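Local coordinates for vesicular integral-membrane protein VIP36 (PDB 2DUQ), which acts as an intracellular lectin of the early secretory pathway, binding high-mannose glycans and helping to transport and sort the glycoproteins that carry them, at residues 37-42 with 217-222. Numbering follows the deposited sequence. Where two conformers were deposited one is given.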
ATOM      1  N   SER A  37       0.169  -4.993 -20.366  1.00 25.56           N
ATOM      2  CA  SER A  37       1.635  -4.954 -20.401  1.00 26.45           C
ATOM      3  C   SER A  37       2.216  -3.662 -19.787  1.00 26.24           C
ATOM      4  O   SER A  37       3.381  -3.633 -19.409  1.00 26.50           O
ATOM      5  CB  SER A  37       2.146  -5.111 -21.844  1.00 26.86           C
ATOM      6  OG  SER A  37       1.746  -3.987 -22.603  1.00 30.72           O
ATOM      7  N   GLN A  38       1.431  -2.592 -19.694  0.80 26.31           N
ATOM      8  CA  GLN A  38       2.028  -1.377 -19.171  0.80 26.74           C
ATOM      9  C   GLN A  38       1.522  -0.880 -17.811  0.80 25.90           C
ATOM     10  O   GLN A  38       1.989   0.135 -17.289  0.80 25.77           O
ATOM     11  CB  GLN A  38       2.116  -0.289 -20.245  0.80 27.60           C
ATOM     12  CG  GLN A  38       3.072  -0.659 -21.456  0.80 28.19           C
ATOM     13  CD  GLN A  38       4.562  -0.878 -21.071  0.80 27.29           C
ATOM     14  OE1 GLN A  38       5.257   0.058 -20.650  0.80 24.73           O
ATOM     15  NE2 GLN A  38       5.056  -2.132 -21.245  0.80 27.03           N
ATOM     16  N   TYR A  39       0.598  -1.632 -17.215  1.00 24.82           N
ATOM     17  CA  TYR A  39       0.138  -1.318 -15.843  1.00 23.32           C
ATOM     18  C   TYR A  39      -0.717  -2.466 -15.346  1.00 22.30           C
ATOM     19  O   TYR A  39      -1.283  -3.232 -16.154  1.00 21.79           O
ATOM     20  CB  TYR A  39      -0.679   0.001 -15.794  1.00 23.67           C
ATOM     21  CG  TYR A  39      -1.828   0.040 -16.781  1.00 25.49           C
ATOM     22  CD1 TYR A  39      -3.019  -0.655 -16.535  1.00 24.73           C
ATOM     23  CD2 TYR A  39      -1.713   0.754 -17.972  1.00 25.36           C
ATOM     24  CE1 TYR A  39      -4.075  -0.638 -17.448  1.00 25.32           C
ATOM     25  CE2 TYR A  39      -2.758   0.795 -18.885  1.00 27.26           C
ATOM     26  CZ  TYR A  39      -3.930   0.090 -18.627  1.00 26.82           C
ATOM     27  OH  TYR A  39      -4.948   0.121 -19.548  1.00 27.62           O
ATOM     28  N   VAL A  40      -0.786  -2.584 -14.021  1.00 20.77           N
ATOM     29  CA  VAL A  40      -1.755  -3.455 -13.348  1.00 19.94           C
ATOM     30  C   VAL A  40      -2.831  -2.510 -12.814  1.00 19.58           C
ATOM     31  O   VAL A  40      -2.567  -1.692 -11.953  1.00 19.64           O
ATOM     32  CB  VAL A  40      -1.110  -4.316 -12.223  1.00 20.79           C
ATOM     33  CG1 VAL A  40      -2.178  -5.204 -11.533  1.00 20.38           C
ATOM     34  CG2 VAL A  40      -0.033  -5.242 -12.813  1.00 19.89           C
ATOM     35  N   ARG A  41      -4.038  -2.627 -13.348  1.00 18.46           N
ATOM     36  CA  ARG A  41      -5.131  -1.693 -13.019  1.00 18.84           C
ATOM     37  C   ARG A  41      -6.021  -2.323 -11.962  1.00 18.70           C
ATOM     38  O   ARG A  41      -6.866  -3.163 -12.276  1.00 18.90           O
ATOM     39  CB  ARG A  41      -5.948  -1.364 -14.272  1.00 19.29           C
ATOM     40  CG  ARG A  41      -7.072  -0.351 -14.023  1.00 18.20           C
ATOM     41  CD  ARG A  41      -7.376   0.493 -15.271  1.00 21.23           C
ATOM     42  NE  ARG A  41      -6.304   1.440 -15.582  1.00 23.45           N
ATOM     43  CZ  ARG A  41      -6.202   2.124 -16.725  1.00 23.95           C
ATOM     44  NH1 ARG A  41      -7.107   1.965 -17.686  1.00 23.24           N
ATOM     45  NH2 ARG A  41      -5.190   2.969 -16.914  1.00 22.94           N
ATOM     46  N   LEU A  42      -5.784  -1.969 -10.698  1.00 17.82           N
ATOM     47  CA  LEU A  42      -6.501  -2.605  -9.603  1.00 17.08           C
ATOM     48  C   LEU A  42      -8.003  -2.389  -9.727  1.00 17.11           C
ATOM     49  O   LEU A  42      -8.783  -3.308  -9.505  1.00 17.18           O
ATOM     50  CB  LEU A  42      -5.955  -2.112  -8.238  1.00 16.22           C
ATOM     51  CG  LEU A  42      -4.454  -2.366  -7.992  1.00 17.17           C
ATOM     52  CD1 LEU A  42      -4.016  -1.810  -6.626  1.00 17.18           C
ATOM     53  CD2 LEU A  42      -4.137  -3.841  -8.034  1.00 18.57           C
ATOM     54  N   ASN A 217      -9.189   5.282 -11.890  1.00 18.35           N
ATOM     55  CA  ASN A 217      -8.230   4.217 -12.219  1.00 18.04           C
ATOM     56  C   ASN A 217      -7.187   4.156 -11.117  1.00 18.31           C
ATOM     57  O   ASN A 217      -6.632   5.190 -10.762  1.00 19.22           O
ATOM     58  CB  ASN A 217      -7.508   4.515 -13.537  1.00 18.90           C
ATOM     59  CG  ASN A 217      -8.447   4.542 -14.734  1.00 19.48           C
ATOM     60  OD1 ASN A 217      -8.947   3.511 -15.154  1.00 20.71           O
ATOM     61  ND2 ASN A 217      -8.692   5.736 -15.277  1.00 22.87           N
ATOM     62  N   HIS A 218      -6.944   2.971 -10.560  1.00 18.31           N
ATOM     63  CA  HIS A 218      -5.914   2.815  -9.543  1.00 17.76           C
ATOM     64  C   HIS A 218      -4.913   1.825 -10.112  1.00 18.07           C
ATOM     65  O   HIS A 218      -5.175   0.617 -10.123  1.00 18.10           O
ATOM     66  CB  HIS A 218      -6.482   2.285  -8.203  1.00 17.61           C
ATOM     67  CG  HIS A 218      -7.465   3.207  -7.544  1.00 18.84           C
ATOM     68  ND1 HIS A 218      -8.827   3.079  -7.703  1.00 19.65           N
ATOM     69  CD2 HIS A 218      -7.282   4.270  -6.722  1.00 20.77           C
ATOM     70  CE1 HIS A 218      -9.441   4.030  -7.015  1.00 19.55           C
ATOM     71  NE2 HIS A 218      -8.524   4.771  -6.418  1.00 19.76           N
ATOM     72  N   ASP A 219      -3.797   2.348 -10.619  1.00 18.30           N
ATOM     73  CA  ASP A 219      -2.772   1.526 -11.294  1.00 18.20           C
ATOM     74  C   ASP A 219      -1.503   1.326 -10.469  1.00 19.38           C
ATOM     75  O   ASP A 219      -0.986   2.255  -9.864  1.00 19.34           O
ATOM     76  CB  ASP A 219      -2.327   2.183 -12.612  1.00 18.53           C
ATOM     77  CG  ASP A 219      -3.456   2.352 -13.627  1.00 19.67           C
ATOM     78  OD1 ASP A 219      -4.515   1.681 -13.533  1.00 18.47           O
ATOM     79  OD2 ASP A 219      -3.266   3.159 -14.565  1.00 19.90           O
ATOM     80  N   ILE A 220      -0.989   0.106 -10.484  1.00 19.11           N
ATOM     81  CA  ILE A 220       0.357  -0.164 -10.042  1.00 20.59           C
ATOM     82  C   ILE A 220       1.184  -0.428 -11.294  1.00 21.10           C
ATOM     83  O   ILE A 220       0.809  -1.259 -12.119  1.00 21.25           O
ATOM     84  CB  ILE A 220       0.375  -1.386  -9.113  1.00 20.33           C
ATOM     85  CG1 ILE A 220      -0.613  -1.168  -7.945  1.00 20.41           C
ATOM     86  CG2 ILE A 220       1.799  -1.707  -8.626  1.00 21.68           C
ATOM     87  CD1 ILE A 220      -0.326   0.080  -7.067  1.00 20.62           C
ATOM     88  N   ILE A 221       2.273   0.320 -11.448  1.00 21.49           N
ATOM     89  CA  ILE A 221       3.121   0.204 -12.645  1.00 22.56           C
ATOM     90  C   ILE A 221       4.290  -0.708 -12.301  1.00 22.04           C
ATOM     91  O   ILE A 221       4.580  -1.669 -13.032  1.00 22.49           O
ATOM     92  CB  ILE A 221       3.533   1.596 -13.169  1.00 21.95           C
ATOM     93  CG1 ILE A 221       2.277   2.387 -13.553  1.00 25.88           C
ATOM     94  CG2 ILE A 221       4.459   1.480 -14.377  1.00 23.79           C
ATOM     95  CD1 ILE A 221       2.317   3.791 -13.170  1.00 29.16           C
ATOM     96  N   SER A 222       4.921  -0.465 -11.147  1.00 21.85           N
ATOM     97  CA  SER A 222       5.981  -1.342 -10.670  1.00 22.71           C
ATOM     98  C   SER A 222       6.073  -1.321  -9.153  1.00 22.65           C
ATOM     99  O   SER A 222       5.683  -0.342  -8.516  1.00 22.44           O
ATOM    100  CB  SER A 222       7.343  -0.923 -11.257  1.00 23.08           C
ATOM    101  OG  SER A 222       7.745   0.345 -10.773  1.00 23.86           O
TER
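The guanidinium of Arg-41 lies between two flat groups, with the carboxylate of Asp-219 at its edge. On one face, OD1 of Asn-217 sits 3.1 Å above the plane, displaced from its centre. No hydrogen bond forms here; the amide's ND2 bonds to the backbone O of His-73. On the opposite face, Tyr-39 CE1 lies 3.5 Å above the guanidinium centre. Arg-41 NE meets Asp-219 OD1 at 2.7 Å and NH2 meets OD2 at 3.0 Å. Both bonds lie in the guanidinium plane, use syn lone pairs and are nearly straight (171°). The arginine chain bends at CG-CD (chi3 -70°), which turns its end along the aspartate. In the antiparallel hydrogen-bonded pair, Val-40 N to Ile-220 O and Ile-220 N to Val-40 O are both 2.8 Å. Leu-42 N adds a more bent bond to His-218 O. Ile-220 points to the other face of the sheet with Val-40, and its CG1 meets Leu-42 CD1 at 3.7 Å. The paired charges would favour an ionised Asp-219. The salt bridge ties strand 40-43 to strand 217-227 in one sheet of the L-type lectin beta sandwich, and a hydrogen bond between Asp-219 OD2 and His-73 NE2 extends the link to strand 64-73.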